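Local coordinates for protein CyaB (Pseudomonas aeruginosa, PDB 3R5G) that probably converts ATP to cyclic AMP, as an adenylyl cyclase, and is present here as the catalytic domain of a longer membrane protein, at residues 11-16 / 110-115; 51-56 / 63-68; 154-159 / 188-193. All coordinates share one frame; numbering follows the deposited sequence.

Interaction 1. Residues 11-16 / 110-115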
ATOM      1  N   THR A  11      -1.811 -17.961   2.252  1.00  9.88           N
ATOM      2  CA  THR A  11      -1.725 -17.151   3.504  1.00  9.13           C
ATOM      3  C   THR A  11      -0.940 -15.920   3.122  1.00  9.68           C
ATOM      4  O   THR A  11       0.188 -15.979   2.578  1.00 11.39           O
ATOM      5  CB  THR A  11      -1.164 -17.977   4.653  1.00  8.13           C
ATOM      6  OG1 THR A  11      -2.063 -19.027   4.984  1.00 10.78           O
ATOM      7  CG2 THR A  11      -1.041 -17.059   5.955  1.00  9.76           C
ATOM      8  N   VAL A  12      -1.496 -14.781   3.473  1.00  9.72           N
ATOM      9  CA  VAL A  12      -0.971 -13.465   3.110  1.00  9.10           C
ATOM     10  C   VAL A  12      -0.590 -12.657   4.342  1.00  9.31           C
ATOM     11  O   VAL A  12      -1.367 -12.659   5.320  1.00  9.87           O
ATOM     12  CB  VAL A  12      -2.010 -12.598   2.285  1.00  9.79           C
ATOM     13  CG1 VAL A  12      -1.474 -11.244   1.953  1.00 10.34           C
ATOM     14  CG2 VAL A  12      -2.503 -13.417   1.058  1.00 11.73           C
ATOM     15  N   PHE A  13       0.616 -12.087   4.365  1.00 10.63           N
ATOM     16  CA  PHE A  13       1.207 -11.434   5.529  1.00  9.99           C
ATOM     17  C   PHE A  13       1.533 -10.003   5.133  1.00 10.04           C
ATOM     18  O   PHE A  13       2.126  -9.747   4.052  1.00  9.21           O
ATOM     19  CB  PHE A  13       2.537 -12.209   5.811  1.00  9.38           C
ATOM     20  CG  PHE A  13       3.420 -11.502   6.748  1.00 10.18           C
ATOM     21  CD1 PHE A  13       3.416 -11.896   8.115  1.00 10.61           C
ATOM     22  CD2 PHE A  13       4.270 -10.440   6.338  1.00  9.76           C
ATOM     23  CE1 PHE A  13       4.285 -11.270   9.013  1.00  9.20           C
ATOM     24  CE2 PHE A  13       5.154  -9.777   7.300  1.00 11.03           C
ATOM     25  CZ  PHE A  13       5.156 -10.192   8.635  1.00 10.85           C
ATOM     26  N   PHE A  14       1.129  -9.056   6.004  1.00  8.90           N
ATOM     27  CA  PHE A  14       1.577  -7.713   5.919  1.00  7.50           C
ATOM     28  C   PHE A  14       2.182  -7.256   7.195  1.00  9.78           C
ATOM     29  O   PHE A  14       1.668  -7.610   8.272  1.00 10.90           O
ATOM     30  CB  PHE A  14       0.400  -6.705   5.626  1.00  9.27           C
ATOM     31  CG  PHE A  14      -0.118  -6.740   4.199  1.00 10.76           C
ATOM     32  CD1 PHE A  14      -1.019  -7.658   3.815  1.00 10.27           C
ATOM     33  CD2 PHE A  14       0.403  -5.848   3.234  1.00 13.39           C
ATOM     34  CE1 PHE A  14      -1.560  -7.647   2.519  1.00 12.86           C
ATOM     35  CE2 PHE A  14      -0.034  -5.932   1.900  1.00 15.19           C
ATOM     36  CZ  PHE A  14      -1.081  -6.785   1.572  1.00 13.28           C
ATOM     37  N   SER A  15       3.185  -6.423   7.123  1.00 10.10           N
ATOM     38  CA  SER A  15       3.714  -5.806   8.357  1.00 10.76           C
ATOM     39  C   SER A  15       4.130  -4.389   8.131  1.00 10.14           C
ATOM     40  O   SER A  15       4.373  -3.979   7.007  1.00 11.56           O
ATOM     41  CB  SER A  15       4.898  -6.572   8.884  1.00 12.01           C
ATOM     42  OG  SER A  15       6.032  -6.501   7.954  1.00 12.60           O
ATOM     43  N   ASP A  16       4.219  -3.612   9.213  1.00 12.70           N
ATOM     44  CA  ASP A  16       4.898  -2.338   9.107  1.00 14.38           C
ATOM     45  C   ASP A  16       5.554  -2.015  10.442  1.00 13.81           C
ATOM     46  O   ASP A  16       5.365  -2.767  11.443  1.00 14.18           O
ATOM     47  CB  ASP A  16       3.944  -1.197   8.679  1.00 15.67           C
ATOM     48  CG  ASP A  16       2.913  -0.840   9.719  1.00 21.23           C
ATOM     49  OD1 ASP A  16       3.228  -0.541  10.861  1.00 25.14           O
ATOM     50  OD2 ASP A  16       1.719  -0.892   9.364  1.00 31.42           O
ATOM     51  N   ILE A 110       7.273  -3.634  15.385  1.00 15.94           N
ATOM     52  CA  ILE A 110       6.607  -4.228  14.237  1.00 15.61           C
ATOM     53  C   ILE A 110       5.194  -4.573  14.605  1.00 14.76           C
ATOM     54  O   ILE A 110       4.899  -4.939  15.747  1.00 16.24           O
ATOM     55  CB  ILE A 110       7.425  -5.493  13.738  1.00 14.65           C
ATOM     56  CG1 ILE A 110       6.857  -5.976  12.395  1.00 17.33           C
ATOM     57  CG2 ILE A 110       7.545  -6.596  14.917  1.00 15.92           C
ATOM     58  CD1 ILE A 110       7.778  -7.112  11.934  1.00 21.55           C
ATOM     59  N   ARG A 111       4.309  -4.415  13.635  1.00 13.54           N
ATOM     60  CA  ARG A 111       2.978  -5.009  13.724  1.00 14.57           C
ATOM     61  C   ARG A 111       2.654  -5.755  12.463  1.00 12.44           C
ATOM     62  O   ARG A 111       3.166  -5.422  11.383  1.00 13.31           O
ATOM     63  CB  ARG A 111       1.939  -3.954  14.031  1.00 15.47           C
ATOM     64  CG  ARG A 111       1.728  -3.051  12.908  1.00 18.23           C
ATOM     65  CD  ARG A 111       0.724  -1.994  13.320  1.00 18.42           C
ATOM     66  NE  ARG A 111       0.580  -1.107  12.161  1.00 22.78           N
ATOM     67  CZ  ARG A 111      -0.494  -0.369  11.931  1.00 26.38           C
ATOM     68  NH1 ARG A 111      -0.560   0.349  10.809  1.00 26.12           N
ATOM     69  NH2 ARG A 111      -1.498  -0.373  12.799  1.00 25.13           N
ATOM     70  N   MET A 112       1.778  -6.744  12.608  1.00 10.04           N
ATOM     71  CA  MET A 112       1.513  -7.694  11.530  1.00 10.04           C
ATOM     72  C   MET A 112       0.079  -8.114  11.434  1.00 10.36           C
ATOM     73  O   MET A 112      -0.565  -8.265  12.499  1.00  9.76           O
ATOM     74  CB  MET A 112       2.359  -8.986  11.778  1.00  9.84           C
ATOM     75  CG  MET A 112       3.831  -8.605  11.886  1.00 12.01           C
ATOM     76  SD  MET A 112       4.816 -10.100  12.292  1.00 13.77           S
ATOM     77  CE  MET A 112       5.562  -9.468  13.663  1.00 22.97           C
ATOM     78  N   GLY A 113      -0.374  -8.396  10.210  1.00  9.40           N
ATOM     79  CA  GLY A 113      -1.699  -8.912   9.960  1.00  8.62           C
ATOM     80  C   GLY A 113      -1.581 -10.119   9.037  1.00  8.98           C
ATOM     81  O   GLY A 113      -0.781  -9.988   8.078  1.00  9.38           O
ATOM     82  N   ILE A 114      -2.333 -11.184   9.244  1.00  8.96           N
ATOM     83  CA  ILE A 114      -2.184 -12.413   8.430  1.00  8.40           C
ATOM     84  C   ILE A 114      -3.568 -12.912   8.184  1.00 10.93           C
ATOM     85  O   ILE A 114      -4.362 -13.032   9.152  1.00 10.26           O
ATOM     86  CB  ILE A 114      -1.287 -13.431   9.153  1.00  6.93           C
ATOM     87  CG1 ILE A 114       0.045 -12.781   9.449  1.00 10.47           C
ATOM     88  CG2 ILE A 114      -1.167 -14.677   8.285  1.00 10.50           C
ATOM     89  CD1 ILE A 114       0.988 -13.731  10.300  1.00 10.56           C
ATOM     90  N   ASN A 115      -3.871 -13.318   6.948  1.00  9.42           N
ATOM     91  CA  ASN A 115      -5.140 -13.924   6.655  1.00  7.87           C
ATOM     92  C   ASN A 115      -4.911 -15.020   5.670  1.00  9.89           C
ATOM     93  O   ASN A 115      -3.954 -14.958   4.872  1.00 11.44           O
ATOM     94  CB  ASN A 115      -6.070 -12.841   6.045  1.00  9.32           C
ATOM     95  CG  ASN A 115      -7.418 -13.399   5.579  1.00 12.03           C
ATOM     96  OD1 ASN A 115      -8.095 -14.118   6.340  1.00 10.98           O
ATOM     97  ND2 ASN A 115      -7.767 -13.145   4.327  1.00 12.63           N
TER
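An antiparallel ladder inside the sheet of the catalytic domain pairs 11-16 with 110-115, the short segment axes at 163°. The pairs V12-N115, F14-G113 and D16-R111 each exchange two N-H to O=C bonds. V12 N gives the shortest, 2.8 Å to N115 O, at 174° and nearly along the C=O axis. Between them, F13-I114 and S15-M112 are non-hydrogen-bonded pairs, and M112 CA makes a CA-H...O contact with F14 O.

This is the interior of the class III nucleotidyl cyclase fold: strand 61-66 continues the sheet beyond 11-16, and 154-157 continues it beyond 110-115. On the face of F13 and I114, next to helix 74-100, F13 CG lies anti to the backbone N. The ring thereby presents CE1 at 3.5 Å to M112 SD, which sits at the ring edge, a Met-aromatic contact. T11 CG2 and I114 CG2 are squeezed to 3.3 Å.

Across the sheet, the chain of R111 stays extended from CG to NE and forms a side-on salt bridge with D16. R111 NE reaches D16 OD1 at 3.0 Å and R111 NH1 reaches D16 OD2 at 3.0 Å; NE also donates to OD2. Both oxygens use syn lone pairs, although the carboxylate and guanidinium planes are turned 51° apart. R18 NE is a second cationic partner of D16 OD1, and S149 O takes R111 NH2.

Interaction 2. Residues 51-56 / 63-68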
ATOM      1  N   GLY A  51      10.336 -19.774   3.672  1.00 11.29           N
ATOM      2  CA  GLY A  51       9.719 -20.316   2.426  1.00 12.69           C
ATOM      3  C   GLY A  51       8.686 -19.318   1.860  1.00 11.41           C
ATOM      4  O   GLY A  51       7.911 -19.723   1.024  1.00 16.07           O
ATOM      5  N   GLY A  52       8.694 -18.029   2.225  1.00 10.83           N
ATOM      6  CA  GLY A  52       7.650 -17.128   1.727  1.00  9.87           C
ATOM      7  C   GLY A  52       8.029 -16.525   0.391  1.00 11.98           C
ATOM      8  O   GLY A  52       9.213 -16.540  -0.005  1.00 15.97           O
ATOM      9  N   THR A  53       7.041 -16.039  -0.290  1.00 11.36           N
ATOM     10  CA  THR A  53       7.275 -15.294  -1.497  1.00 12.20           C
ATOM     11  C   THR A  53       7.136 -13.843  -1.196  1.00 12.96           C
ATOM     12  O   THR A  53       6.068 -13.331  -0.815  1.00 12.91           O
ATOM     13  CB  THR A  53       6.190 -15.708  -2.569  1.00 12.23           C
ATOM     14  OG1 THR A  53       6.207 -17.156  -2.829  1.00 14.49           O
ATOM     15  CG2 THR A  53       6.306 -14.816  -3.869  1.00 13.66           C
ATOM     16  N   ILE A  54       8.229 -13.134  -1.304  1.00 13.31           N
ATOM     17  CA  ILE A  54       8.262 -11.708  -1.040  1.00 14.46           C
ATOM     18  C   ILE A  54       7.630 -10.987  -2.186  1.00 17.06           C
ATOM     19  O   ILE A  54       8.092 -11.100  -3.365  1.00 18.83           O
ATOM     20  CB  ILE A  54       9.670 -11.164  -0.709  1.00 16.39           C
ATOM     21  CG1 ILE A  54      10.232 -11.977   0.425  1.00 17.49           C
ATOM     22  CG2 ILE A  54       9.550  -9.714  -0.390  1.00 20.06           C
ATOM     23  CD1 ILE A  54      11.766 -11.799   0.590  1.00 25.49           C
ATOM     24  N   ASP A  55       6.608 -10.205  -1.875  1.00 18.06           N
ATOM     25  CA  ASP A  55       5.883  -9.574  -2.968  1.00 20.74           C
ATOM     26  C   ASP A  55       6.474  -8.254  -3.260  1.00 22.97           C
ATOM     27  O   ASP A  55       6.897  -7.975  -4.400  1.00 24.82           O
ATOM     28  CB  ASP A  55       4.407  -9.396  -2.675  1.00 20.73           C
ATOM     29  CG  ASP A  55       3.674  -8.798  -3.868  1.00 23.28           C
ATOM     30  OD1 ASP A  55       4.111  -7.732  -4.390  1.00 23.71           O
ATOM     31  OD2 ASP A  55       2.648  -9.380  -4.237  1.00 27.44           O
ATOM     32  N   LYS A  56       6.519  -7.407  -2.269  1.00 21.23           N
ATOM     33  CA  LYS A  56       7.022  -6.056  -2.461  1.00 22.34           C
ATOM     34  C   LYS A  56       7.177  -5.433  -1.102  1.00 21.44           C
ATOM     35  O   LYS A  56       6.672  -5.970  -0.020  1.00 18.50           O
ATOM     36  CB  LYS A  56       6.074  -5.179  -3.295  1.00 22.40           C
ATOM     37  CG  LYS A  56       4.730  -4.950  -2.567  1.00 23.04           C
ATOM     38  CD  LYS A  56       3.773  -4.028  -3.302  1.00 27.62           C
ATOM     39  CE  LYS A  56       3.626  -4.416  -4.767  1.00 30.11           C
ATOM     40  NZ  LYS A  56       2.627  -5.485  -4.885  1.00 32.53           N
ATOM     41  N   MET A  63       5.089  -7.167   2.371  1.00 11.52           N
ATOM     42  CA  MET A  63       4.025  -8.051   1.976  1.00 11.51           C
ATOM     43  C   MET A  63       4.666  -9.368   1.541  1.00 11.73           C
ATOM     44  O   MET A  63       5.598  -9.331   0.704  1.00 12.96           O
ATOM     45  CB  MET A  63       3.344  -7.390   0.799  1.00 16.72           C
ATOM     46  CG  MET A  63       2.232  -8.122   0.301  1.00 20.65           C
ATOM     47  SD  MET A  63       1.551  -7.304  -1.234  1.00 25.65           S
ATOM     48  CE  MET A  63       0.474  -8.634  -1.695  1.00 29.08           C
ATOM     49  N   VAL A  64       4.254 -10.477   2.114  1.00 10.41           N
ATOM     50  CA  VAL A  64       4.781 -11.823   1.827  1.00 11.39           C
ATOM     51  C   VAL A  64       3.607 -12.729   1.664  1.00 11.05           C
ATOM     52  O   VAL A  64       2.581 -12.538   2.377  1.00 12.36           O
ATOM     53  CB  VAL A  64       5.692 -12.314   2.952  1.00 10.07           C
ATOM     54  CG1 VAL A  64       6.232 -13.759   2.674  1.00 11.24           C
ATOM     55  CG2 VAL A  64       6.801 -11.254   3.257  1.00 11.39           C
ATOM     56  N   PHE A  65       3.640 -13.679   0.727  1.00  9.13           N
ATOM     57  CA  PHE A  65       2.591 -14.654   0.701  1.00  9.00           C
ATOM     58  C   PHE A  65       3.090 -16.073   0.633  1.00 11.21           C
ATOM     59  O   PHE A  65       4.250 -16.298   0.179  1.00 10.62           O
ATOM     60  CB  PHE A  65       1.544 -14.331  -0.365  1.00 10.86           C
ATOM     61  CG  PHE A  65       2.120 -14.255  -1.775  1.00 11.50           C
ATOM     62  CD1 PHE A  65       2.178 -15.390  -2.577  1.00 13.18           C
ATOM     63  CD2 PHE A  65       2.473 -13.051  -2.275  1.00 11.92           C
ATOM     64  CE1 PHE A  65       2.624 -15.253  -3.972  1.00 12.58           C
ATOM     65  CE2 PHE A  65       2.930 -12.876  -3.646  1.00 14.70           C
ATOM     66  CZ  PHE A  65       3.033 -14.017  -4.461  1.00 15.09           C
ATOM     67  N   PHE A  66       2.258 -16.991   1.054  1.00  9.70           N
ATOM     68  CA  PHE A  66       2.600 -18.425   1.056  1.00 10.80           C
ATOM     69  C   PHE A  66       1.518 -19.201   0.340  1.00 11.59           C
ATOM     70  O   PHE A  66       0.325 -18.939   0.487  1.00 12.09           O
ATOM     71  CB  PHE A  66       2.695 -18.937   2.504  1.00 10.93           C
ATOM     72  CG  PHE A  66       3.850 -18.401   3.254  1.00 10.22           C
ATOM     73  CD1 PHE A  66       4.978 -19.210   3.552  1.00 11.40           C
ATOM     74  CD2 PHE A  66       3.832 -17.070   3.746  1.00 11.88           C
ATOM     75  CE1 PHE A  66       6.045 -18.591   4.328  1.00 11.28           C
ATOM     76  CE2 PHE A  66       4.885 -16.494   4.453  1.00  9.56           C
ATOM     77  CZ  PHE A  66       5.965 -17.228   4.746  1.00 10.41           C
ATOM     78  N   GLY A  67       1.914 -20.150  -0.466  1.00  9.98           N
ATOM     79  CA  GLY A  67       0.989 -21.031  -1.201  1.00 11.06           C
ATOM     80  C   GLY A  67       1.228 -20.889  -2.721  1.00 11.86           C
ATOM     81  O   GLY A  67       0.573 -21.626  -3.475  1.00 14.61           O
ATOM     82  N   ASP A  68       2.048 -19.961  -3.129  1.00 11.21           N
ATOM     83  CA  ASP A  68       2.358 -19.796  -4.554  1.00 13.26           C
ATOM     84  C   ASP A  68       3.723 -19.117  -4.553  1.00 14.47           C
ATOM     85  O   ASP A  68       3.951 -18.230  -3.741  1.00 13.06           O
ATOM     86  CB  ASP A  68       1.295 -18.935  -5.281  1.00 14.73           C
ATOM     87  CG  ASP A  68       1.744 -18.625  -6.708  1.00 15.04           C
ATOM     88  OD1 ASP A  68       1.280 -19.361  -7.565  1.00 19.32           O
ATOM     89  OD2 ASP A  68       2.481 -17.674  -6.958  1.00 16.65           O
TER
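In the hairpin of strands 53-58 and 61-66, segments 53-56 and 63-66 run antiparallel at 144°, and their register slips by one residue between I54 and K56, a beta bulge. T53 and F65 exchange backbone bonds, T53 N lying 2.8 Å from F65 O. At the bulge D55 N donates to M63 O from above its carbonyl plane, while M63 N donates to K56 O, nearly along that C=O axis. Strand 6-18 is the other sheet neighbour of 61-66.

T53 has CG2 anti to its backbone N, which lays this methyl over one face of the F65 ring, 3.9 Å from the centroid, as a CH-pi contact. Its OG1 gives a hydrogen bond of 2.7 Å to D68 O on a lone pair. G52 brings its CA over a face of the F66 ring, 3.6 Å from the centroid, a second CH-pi contact. G51 ends helix 29-50 in a Schellman motif. I54 packs on R129 and K56 on F57 of the second subunit.

D55 runs alongside the extended M63 chain, D55 OD2 lying 3.4 Å from M63 CE and also near the F65 ring edge. T133 OG1 bonds OD2, and K56 NZ forms a salt bridge with D55 OD1 at 2.7 Å, from above the carboxylate plane. A buried carboxylate beside thioether and aromatic groups is thus balanced by a hydroxyl and a neighbouring ammonium, which would be expected to favour its charged form.

Interaction 3. Residues 154-159 / 188-193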
ATOM      1  N   ILE A 154       0.657  -9.605  16.442  1.00  9.91           N
ATOM      2  CA  ILE A 154       0.395 -10.293  15.223  1.00  9.37           C
ATOM      3  C   ILE A 154      -1.077 -10.665  15.284  1.00  9.24           C
ATOM      4  O   ILE A 154      -1.527 -11.542  16.102  1.00 11.60           O
ATOM      5  CB  ILE A 154       1.197 -11.601  15.165  1.00 10.55           C
ATOM      6  CG1 ILE A 154       2.622 -11.266  15.221  1.00  9.59           C
ATOM      7  CG2 ILE A 154       0.869 -12.351  13.862  1.00 12.28           C
ATOM      8  CD1 ILE A 154       3.604 -12.510  15.293  1.00  9.35           C
ATOM      9  N   LEU A 155      -1.820 -10.100  14.376  1.00  8.92           N
ATOM     10  CA  LEU A 155      -3.275 -10.372  14.332  1.00  9.82           C
ATOM     11  C   LEU A 155      -3.608 -11.294  13.192  1.00  9.78           C
ATOM     12  O   LEU A 155      -3.104 -11.053  12.040  1.00 10.95           O
ATOM     13  CB  LEU A 155      -4.132  -9.119  14.120  1.00 11.70           C
ATOM     14  CG  LEU A 155      -4.177  -8.137  15.280  1.00 14.82           C
ATOM     15  CD1 LEU A 155      -5.295  -7.087  15.027  1.00 15.26           C
ATOM     16  CD2 LEU A 155      -4.594  -8.903  16.532  1.00 16.18           C
ATOM     17  N   ILE A 156      -4.403 -12.342  13.357  1.00  8.18           N
ATOM     18  CA  ILE A 156      -4.745 -13.244  12.295  1.00  8.28           C
ATOM     19  C   ILE A 156      -6.265 -13.417  12.260  1.00  8.99           C
ATOM     20  O   ILE A 156      -6.973 -13.167  13.291  1.00 10.72           O
ATOM     21  CB  ILE A 156      -4.094 -14.634  12.565  1.00  8.68           C
ATOM     22  CG1 ILE A 156      -4.615 -15.386  13.823  1.00  8.67           C
ATOM     23  CG2 ILE A 156      -2.595 -14.436  12.655  1.00  9.89           C
ATOM     24  CD1 ILE A 156      -4.155 -16.846  13.944  1.00 12.26           C
ATOM     25  N   SER A 157      -6.780 -13.836  11.150  1.00  9.21           N
ATOM     26  CA  SER A 157      -8.216 -14.141  10.996  1.00  9.49           C
ATOM     27  C   SER A 157      -8.510 -15.530  11.469  1.00 11.37           C
ATOM     28  O   SER A 157      -7.661 -16.367  11.805  1.00 11.86           O
ATOM     29  CB  SER A 157      -8.555 -13.963   9.532  1.00 13.25           C
ATOM     30  OG  SER A 157      -7.912 -15.052   8.821  1.00 11.95           O
ATOM     31  N   HIS A 158      -9.809 -15.810  11.565  1.00 12.08           N
ATOM     32  CA  HIS A 158     -10.256 -17.123  11.951  1.00 12.15           C
ATOM     33  C   HIS A 158      -9.868 -18.248  11.007  1.00 11.96           C
ATOM     34  O   HIS A 158      -9.541 -19.317  11.467  1.00 12.87           O
ATOM     35  CB  HIS A 158     -11.789 -17.065  12.143  1.00 13.13           C
ATOM     36  CG  HIS A 158     -12.345 -18.359  12.637  1.00 14.48           C
ATOM     37  ND1 HIS A 158     -12.218 -18.767  13.956  1.00 16.63           N
ATOM     38  CD2 HIS A 158     -12.932 -19.385  11.978  1.00 17.84           C
ATOM     39  CE1 HIS A 158     -12.738 -19.974  14.098  1.00 17.26           C
ATOM     40  NE2 HIS A 158     -13.198 -20.367  12.915  1.00 20.23           N
ATOM     41  N   GLU A 159      -9.893 -17.976   9.691  1.00 13.32           N
ATOM     42  CA  GLU A 159      -9.426 -18.978   8.752  1.00 13.63           C
ATOM     43  C   GLU A 159      -7.951 -19.357   9.070  1.00 12.44           C
ATOM     44  O   GLU A 159      -7.635 -20.541   9.020  1.00 14.82           O
ATOM     45  CB  GLU A 159      -9.555 -18.427   7.315  1.00 13.83           C
ATOM     46  CG  GLU A 159      -9.378 -19.553   6.291  1.00 23.81           C
ATOM     47  CD  GLU A 159     -10.616 -20.511   6.245  1.00 34.33           C
ATOM     48  OE1 GLU A 159     -11.717 -20.133   6.718  1.00 35.88           O
ATOM     49  OE2 GLU A 159     -10.447 -21.658   5.754  1.00 41.29           O
ATOM     50  N   TYR A 188      -7.576 -12.969  16.169  1.00  9.68           N
ATOM     51  CA  TYR A 188      -6.794 -13.530  17.278  1.00 10.11           C
ATOM     52  C   TYR A 188      -5.406 -12.981  17.322  1.00 10.20           C
ATOM     53  O   TYR A 188      -4.923 -12.524  16.243  1.00 10.57           O
ATOM     54  CB  TYR A 188      -6.622 -15.064  17.025  1.00 10.78           C
ATOM     55  CG  TYR A 188      -7.906 -15.867  16.903  1.00 10.19           C
ATOM     56  CD1 TYR A 188      -8.582 -15.850  15.695  1.00  7.69           C
ATOM     57  CD2 TYR A 188      -8.444 -16.556  18.012  1.00  9.30           C
ATOM     58  CE1 TYR A 188      -9.834 -16.531  15.575  1.00 11.56           C
ATOM     59  CE2 TYR A 188      -9.671 -17.220  17.904  1.00 10.87           C
ATOM     60  CZ  TYR A 188     -10.308 -17.207  16.665  1.00 11.90           C
ATOM     61  OH  TYR A 188     -11.531 -17.905  16.542  1.00 17.21           O
ATOM     62  N   GLN A 189      -4.819 -12.864  18.481  1.00 10.49           N
ATOM     63  CA  GLN A 189      -3.423 -12.471  18.673  1.00  9.70           C
ATOM     64  C   GLN A 189      -2.626 -13.767  18.698  1.00 10.51           C
ATOM     65  O   GLN A 189      -3.043 -14.778  19.266  1.00 10.42           O
ATOM     66  CB  GLN A 189      -3.250 -11.768  20.031  1.00 14.25           C
ATOM     67  CG  GLN A 189      -3.905 -10.460  20.119  1.00 15.24           C
ATOM     68  CD  GLN A 189      -3.987  -9.974  21.570  1.00 18.17           C
ATOM     69  OE1 GLN A 189      -4.289 -10.752  22.481  1.00 19.66           O
ATOM     70  NE2 GLN A 189      -3.818  -8.683  21.730  1.00 18.86           N
ATOM     71  N   VAL A 190      -1.410 -13.747  18.092  1.00  8.44           N
ATOM     72  CA  VAL A 190      -0.508 -14.868  18.162  1.00  9.05           C
ATOM     73  C   VAL A 190       0.502 -14.634  19.274  1.00  7.62           C
ATOM     74  O   VAL A 190       1.070 -13.527  19.416  1.00 10.84           O
ATOM     75  CB  VAL A 190       0.242 -14.961  16.767  1.00  7.81           C
ATOM     76  CG1 VAL A 190       1.333 -16.017  16.905  1.00  9.11           C
ATOM     77  CG2 VAL A 190      -0.677 -15.451  15.745  1.00 10.78           C
ATOM     78  N   VAL A 191       0.635 -15.653  20.121  1.00  8.18           N
ATOM     79  CA  VAL A 191       1.430 -15.552  21.348  1.00  8.86           C
ATOM     80  C   VAL A 191       2.581 -16.575  21.236  1.00 10.13           C
ATOM     81  O   VAL A 191       2.378 -17.720  20.859  1.00 12.15           O
ATOM     82  CB  VAL A 191       0.554 -15.899  22.559  1.00 12.00           C
ATOM     83  CG1 VAL A 191       1.345 -15.973  23.853  1.00 12.27           C
ATOM     84  CG2 VAL A 191      -0.520 -14.858  22.667  1.00 13.03           C
ATOM     85  N   ASP A 192       3.777 -16.133  21.528  1.00 11.27           N
ATOM     86  CA  ASP A 192       4.922 -17.025  21.405  1.00  9.46           C
ATOM     87  C   ASP A 192       4.832 -18.082  22.418  1.00  9.61           C
ATOM     88  O   ASP A 192       4.357 -17.872  23.567  1.00 13.61           O
ATOM     89  CB  ASP A 192       6.147 -16.195  21.762  1.00 12.85           C
ATOM     90  CG  ASP A 192       6.530 -15.235  20.623  1.00 14.08           C
ATOM     91  OD1 ASP A 192       5.760 -15.088  19.652  1.00 18.48           O
ATOM     92  OD2 ASP A 192       7.646 -14.661  20.677  1.00 23.18           O
ATOM     93  N   SER A 193       5.267 -19.269  22.098  1.00 10.95           N
ATOM     94  CA  SER A 193       5.218 -20.383  23.029  1.00 13.79           C
ATOM     95  C   SER A 193       6.354 -21.343  22.786  1.00 16.47           C
ATOM     96  O   SER A 193       7.231 -21.104  21.844  1.00 17.53           O
ATOM     97  CB  SER A 193       3.850 -21.127  22.993  1.00 14.88           C
ATOM     98  OG  SER A 193       3.556 -21.773  21.744  1.00 18.36           O
TER
HETATM   99  O   HOH W   1       0.349 -10.935  19.089  1.00 11.91           O
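Four direct hydrogen bonds join the two segments, three between backbones and one between side chains. I156 N lies 2.9 Å from Y188 O, and Y188 N returns the bond to I156 O, which makes I156-Y188 a hydrogen-bonded antiparallel pair. Two residues along each strand, beyond the non-hydrogen-bonded pair L155-Q189, V190 N donates to I154 O with an N-H...O angle of 149°. A water then extends the ladder, accepting from I154 N and donating to V190 O at 2.7 Å.

The side-chain bond lies at the other end, where Y188 OH and H158 ND1 are 2.8 Å apart. With CG of H158 anti to its backbone N and CG of Y188 anti to its carbonyl carbon, the two side chains run alongside each other. Their rings meet rim to rim, planes 34° apart, with neither lying over the other.

Apolar contacts lie between these polar ends. I156 places CG1 in the crowded position between its backbone N and carbonyl carbon, 3.8 Å from Y188 CB, and its CG2 meets V190 CG2 with the two side chains crossing at about a right angle. I154 CB and V190 CB face each other at 3.8 Å. On the opposite side of the sheet from I156 and Y188, L155 CD2 lies beside Q189 CG, and Q189 NE2 is held by E153.

Farther out, Y161 stacks on the Y188 ring, and R89 of helix 74-100 bonds V190 O. The axes of the short segments 154-157 and 188-190 make 133°, a strong local twist. S157, at the N-cap position, caps a backbone N of helix 158-164 with its side chain, and its OG is also hydrogen-bonded to N115 OD1. The contact is an antiparallel strand pair running into an N-capped helix, in the later part of the class III cyclase domain.

From the N terminus, strand 6-18 supplies 11-16 first, but its partner 110-115 arrives only 94 residues later, so interaction 1 closes a long loop rich in helix. Nested within that loop is interaction 2, which closes a short loop of six residues between 56 and 63; its strand 61-66 is the sheet neighbour of 6-18: T11 O meets F66 N and F13 N meets V64 O, both at 2.8 Å. Interaction 3 opens after interaction 1 has closed and brings 188-193 back to 154-159. It joins interaction 1 through I114 N and L155 O. No loops cross. Interactions 2 and 3, centres about 18 Å apart, share one mixed sheet through interaction 1.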